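3-oxoacyl-(acyl-carrier protein) synthase II from Thermus thermophilus probably catalyses the condensation of acyl groups with malonyl-(acyl-carrier protein), the chain-lengthening step of bacterial fatty acid synthesis. Local coordinates of one contact, PDB 1J3N (chain A, 2.00 Å), residues G259-A264 and G398-L403, beside the matching contact of the related ketosynthase from Streptomyces sp., PDB 6KXE (chain B, 1.81 Å), residues G261-A266 and G397-L402. Both blocks share one frame: the second was fitted to the first on N, CA, C and O of the twelve residues, RMSD 0.29 Å. Numbering follows each deposited sequence.

Structure 1 (1J3N); sequences GRSADA and GHNAVL.
With CG of Asn400 anti to its own carbonyl carbon (chi1 -57°) and OG of Ser261 set between its backbone N and carbonyl carbon (chi1 85°), ND2 of Asn400 donates to OG of Ser261 at 3.1 Å. That nitrogen also donates to OD1 of Asp263, 3.1 Å away, from above the carboxylate plane. Asparagine suits this spot because its NH2 serves two acceptors, while water 1 donates to Asn400 OD1 and Asp263 OD2. Ser261 OG also bonds to Gly276 O.

The segments, on strands 253-262 and 399-406, pair antiparallel in the mixed sheet of the thiolase-type fold. On the face turned to the neighbouring chain, Arg260 lays CG 4.0 Å from Ala401 CB; its long cation suits a place between carboxylates, NH1 in a salt bridge with Asp166 and NH2 with Glu179 of that chain. The small Ala262 rests CB 4.0 Å from Gly398 O. A ring nitrogen lets His399 hydrogen-bond across the boundary, ND1 to Ser154 O of that chain. Gly398, at positive phi, has no CB to crowd Asp263.

Structure 2 (6KXE); sequences GLSCDA and GNNAVL.
CG of Asn399 stands anti to its own carbonyl carbon (chi1 -50°) and OG of Ser263 between its backbone N and carbonyl carbon (chi1 68°), which lets ND2 of Asn399 donate to OG of Ser263 at 3.1 Å. The same nitrogen donates to OD1 of Asp265, 2.8 Å away, from above the carboxylate plane. Asparagine suits the place, its NH2 serving two acceptors, while water 2 donates to Asn399 OD1 and Asp265 OD2. Ser263 OG also bonds to Gly276 O.

On the face turned to the neighbouring chain, Leu262 brings its CD2 branch to 3.6 Å from Ala400 CB, an apolar contact that Tyr175 and, from that chain, Tyr187 help to cover. Small enough to lie beside a carbonyl, Cys264 has CB 4.0 Å from Gly397 O, and its SG accepts a weak bond from Ala266 N. Asn398 suits polar neighbours: OD1 accepts from Asn155 and ND2 donates to Asn171, both of that chain. Gly397, at positive phi, has no CB to crowd Asp265.

What differs
Arg260(A) stands where Leu262(B) stands. The CB atoms coincide within the error, and the leucine follows the first part of the arginine: CD1 of Leu262(B) lies 0.6 Å apart from NE of Arg260(A), and CD2 of Leu262(B) 1.1 Å apart from CD of Arg260(A). The touch on Ala401(A) or Ala400(B) is kept. Without counterparts of CZ, NH1 and NH2, Leu262(B) can offer no charge to partners such as those of Arg260(A), Asp166(A) and Glu179 of the second subunit.

At Ala262(A) against Cys264(B) the CB atoms again coincide; SG of Cys264(B) has no counterpart in Ala262(A) and adds one polarisable atom on that face. The touch of CB on Gly398(A) O or Gly397(B) O persists.

His399(A) against Asn398(B) sets a ring beside a shorter amide. After superposition CG of His399(A) and CG of Asn398(B) are 0.7 Å apart. The amide keeps a nitrogen near that of the ring, ND2 of Asn398(B) and ND1 of His399(A) being 1.1 Å apart, while the far side of the ring, CD2, CE1 and NE2, is missing.

The CA atoms coincide within the error, the side chains of Asn400(A) and Asn399(B) keep their place and their bonds to Ser261(A) and Ser263(B), and waters 1 and 2 agree. Leu403(A) and Leu402(B), which touch nothing across the contact, also lie differently.

Structure 1 (1J3N)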
# COMPACT_ATOMS: atom_id res chain seq x y z
N GLY A 259 2.40 -9.24 13.66
CA GLY A 259 1.00 -9.57 13.89
C GLY A 259 0.06 -8.48 13.44
O GLY A 259 0.28 -7.30 13.70
N ARG A 260 -1.00 -8.88 12.76
CA ARG A 260 -1.98 -7.93 12.25
C ARG A 260 -3.41 -8.35 12.50
O ARG A 260 -3.72 -9.54 12.60
CB ARG A 260 -1.75 -7.71 10.76
CG ARG A 260 -0.52 -6.89 10.44
CD ARG A 260 -0.40 -6.70 8.95
NE ARG A 260 -0.35 -7.98 8.26
CZ ARG A 260 -0.20 -8.12 6.95
NH1 ARG A 260 -0.08 -7.04 6.18
NH2 ARG A 260 -0.15 -9.33 6.40
N SER A 261 -4.30 -7.36 12.58
CA SER A 261 -5.71 -7.61 12.79
C SER A 261 -6.48 -6.36 12.35
O SER A 261 -5.88 -5.34 12.00
CB SER A 261 -5.98 -7.90 14.26
OG SER A 261 -6.15 -6.70 15.00
N ALA A 262 -7.81 -6.45 12.37
CA ALA A 262 -8.66 -5.33 12.00
C ALA A 262 -9.71 -5.14 13.08
O ALA A 262 -10.26 -6.11 13.61
CB ALA A 262 -9.33 -5.56 10.64
N ASP A 263 -9.96 -3.89 13.42
CA ASP A 263 -10.97 -3.55 14.42
C ASP A 263 -12.33 -3.89 13.86
O ASP A 263 -13.21 -4.39 14.57
CB ASP A 263 -10.94 -2.05 14.74
CG ASP A 263 -9.98 -1.70 15.86
OD1 ASP A 263 -9.34 -2.62 16.41
OD2 ASP A 263 -9.88 -0.50 16.17
N ALA A 264 -12.50 -3.59 12.57
CA ALA A 264 -13.77 -3.81 11.89
C ALA A 264 -14.82 -3.08 12.73
O ALA A 264 -15.92 -3.59 12.94
CB ALA A 264 -14.09 -5.31 11.80
N GLY A 398 -8.97 0.99 11.33
CA GLY A 398 -9.04 -0.22 12.13
C GLY A 398 -7.87 -1.15 11.91
O GLY A 398 -7.85 -2.26 12.45
N HIS A 399 -6.89 -0.70 11.13
CA HIS A 399 -5.71 -1.50 10.83
C HIS A 399 -4.77 -1.56 12.04
O HIS A 399 -4.30 -0.52 12.51
CB HIS A 399 -4.97 -0.91 9.63
CG HIS A 399 -5.88 -0.48 8.53
ND1 HIS A 399 -6.28 -1.33 7.51
CD2 HIS A 399 -6.53 0.69 8.31
CE1 HIS A 399 -7.12 -0.70 6.72
NE2 HIS A 399 -7.29 0.53 7.18
N ASN A 400 -4.50 -2.77 12.52
CA ASN A 400 -3.63 -2.97 13.66
C ASN A 400 -2.43 -3.79 13.21
O ASN A 400 -2.59 -4.86 12.63
CB ASN A 400 -4.37 -3.71 14.77
CG ASN A 400 -5.61 -2.98 15.21
OD1 ASN A 400 -5.55 -1.82 15.62
ND2 ASN A 400 -6.76 -3.64 15.13
N ALA A 401 -1.24 -3.27 13.48
CA ALA A 401 -0.01 -3.95 13.11
C ALA A 401 0.95 -3.88 14.30
O ALA A 401 1.18 -2.81 14.86
CB ALA A 401 0.61 -3.28 11.88
N VAL A 402 1.49 -5.03 14.66
CA VAL A 402 2.42 -5.13 15.78
C VAL A 402 3.70 -5.88 15.38
O VAL A 402 3.65 -6.90 14.70
CB VAL A 402 1.76 -5.89 16.96
CG1 VAL A 402 2.76 -6.06 18.10
CG2 VAL A 402 0.53 -5.14 17.43
N LEU A 403 4.84 -5.35 15.81
CA LEU A 403 6.11 -5.98 15.53
C LEU A 403 6.72 -6.44 16.84
O LEU A 403 6.58 -5.77 17.87
CB LEU A 403 7.07 -5.01 14.82
CG LEU A 403 6.74 -4.58 13.39
CD1 LEU A 403 7.83 -3.66 12.87
CD2 LEU A 403 6.61 -5.78 12.48
O HOH W 1 -7.43 0.32 16.73

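Structure 2 (6KXE)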
# COMPACT_ATOMS: atom_id res chain seq x y z
N GLY B 261 2.01 -9.32 14.01
CA GLY B 261 0.57 -9.58 14.09
C GLY B 261 -0.21 -8.51 13.34
O GLY B 261 0.15 -7.35 13.44
N LEU B 262 -1.19 -8.90 12.56
CA LEU B 262 -2.11 -7.97 11.88
C LEU B 262 -3.51 -8.25 12.41
O LEU B 262 -3.90 -9.42 12.45
CB LEU B 262 -2.08 -8.17 10.37
CG LEU B 262 -0.76 -7.83 9.69
CD1 LEU B 262 -0.94 -8.04 8.20
CD2 LEU B 262 -0.31 -6.41 10.01
N SER B 263 -4.22 -7.20 12.81
CA SER B 263 -5.64 -7.35 13.17
C SER B 263 -6.40 -6.18 12.55
O SER B 263 -5.79 -5.14 12.24
CB SER B 263 -5.88 -7.44 14.65
OG SER B 263 -5.57 -6.20 15.27
N CYS B 264 -7.69 -6.37 12.41
CA CYS B 264 -8.58 -5.29 11.95
C CYS B 264 -9.70 -5.16 12.98
O CYS B 264 -10.31 -6.19 13.36
CB CYS B 264 -9.13 -5.58 10.58
SG CYS B 264 -10.16 -4.24 9.96
N ASP B 265 -9.97 -3.93 13.40
CA ASP B 265 -11.02 -3.66 14.41
C ASP B 265 -12.40 -4.10 13.87
O ASP B 265 -13.20 -4.49 14.66
CB ASP B 265 -11.06 -2.18 14.76
CG ASP B 265 -9.78 -1.69 15.40
OD1 ASP B 265 -9.01 -2.51 15.90
OD2 ASP B 265 -9.59 -0.45 15.42
N ALA B 266 -12.64 -3.92 12.58
CA ALA B 266 -13.94 -4.12 11.91
C ALA B 266 -15.01 -3.36 12.70
O ALA B 266 -16.06 -3.95 12.97
CB ALA B 266 -14.24 -5.59 11.85
N GLY B 397 -9.21 0.99 11.14
CA GLY B 397 -9.12 -0.15 12.08
C GLY B 397 -7.92 -1.03 11.88
O GLY B 397 -7.98 -2.20 12.27
N ASN B 398 -6.84 -0.53 11.26
CA ASN B 398 -5.69 -1.36 10.85
C ASN B 398 -4.69 -1.38 12.01
O ASN B 398 -4.18 -0.28 12.42
CB ASN B 398 -5.06 -0.84 9.56
CG ASN B 398 -5.81 -1.09 8.26
OD1 ASN B 398 -5.28 -0.72 7.21
ND2 ASN B 398 -7.00 -1.68 8.29
N ASN B 399 -4.37 -2.55 12.50
CA ASN B 399 -3.37 -2.68 13.58
C ASN B 399 -2.24 -3.59 13.11
O ASN B 399 -2.52 -4.65 12.53
CB ASN B 399 -3.97 -3.22 14.88
CG ASN B 399 -5.21 -2.50 15.35
OD1 ASN B 399 -5.13 -1.34 15.74
ND2 ASN B 399 -6.35 -3.19 15.33
N ALA B 400 -0.99 -3.27 13.48
CA ALA B 400 0.19 -4.06 13.14
C ALA B 400 1.15 -3.96 14.31
O ALA B 400 1.53 -2.84 14.66
CB ALA B 400 0.84 -3.58 11.87
N VAL B 401 1.53 -5.09 14.87
CA VAL B 401 2.48 -5.17 16.02
C VAL B 401 3.68 -6.02 15.61
O VAL B 401 3.48 -7.13 15.09
CB VAL B 401 1.78 -5.73 17.27
CG1 VAL B 401 2.75 -5.92 18.41
CG2 VAL B 401 0.61 -4.85 17.68
N LEU B 402 4.88 -5.52 15.89
CA LEU B 402 6.15 -6.13 15.47
C LEU B 402 6.94 -6.52 16.72
O LEU B 402 7.05 -5.66 17.62
CB LEU B 402 6.90 -5.09 14.63
CG LEU B 402 8.28 -5.48 14.12
CD1 LEU B 402 8.20 -6.60 13.09
CD2 LEU B 402 8.98 -4.27 13.54
O HOH W 2 -7.41 0.36 16.50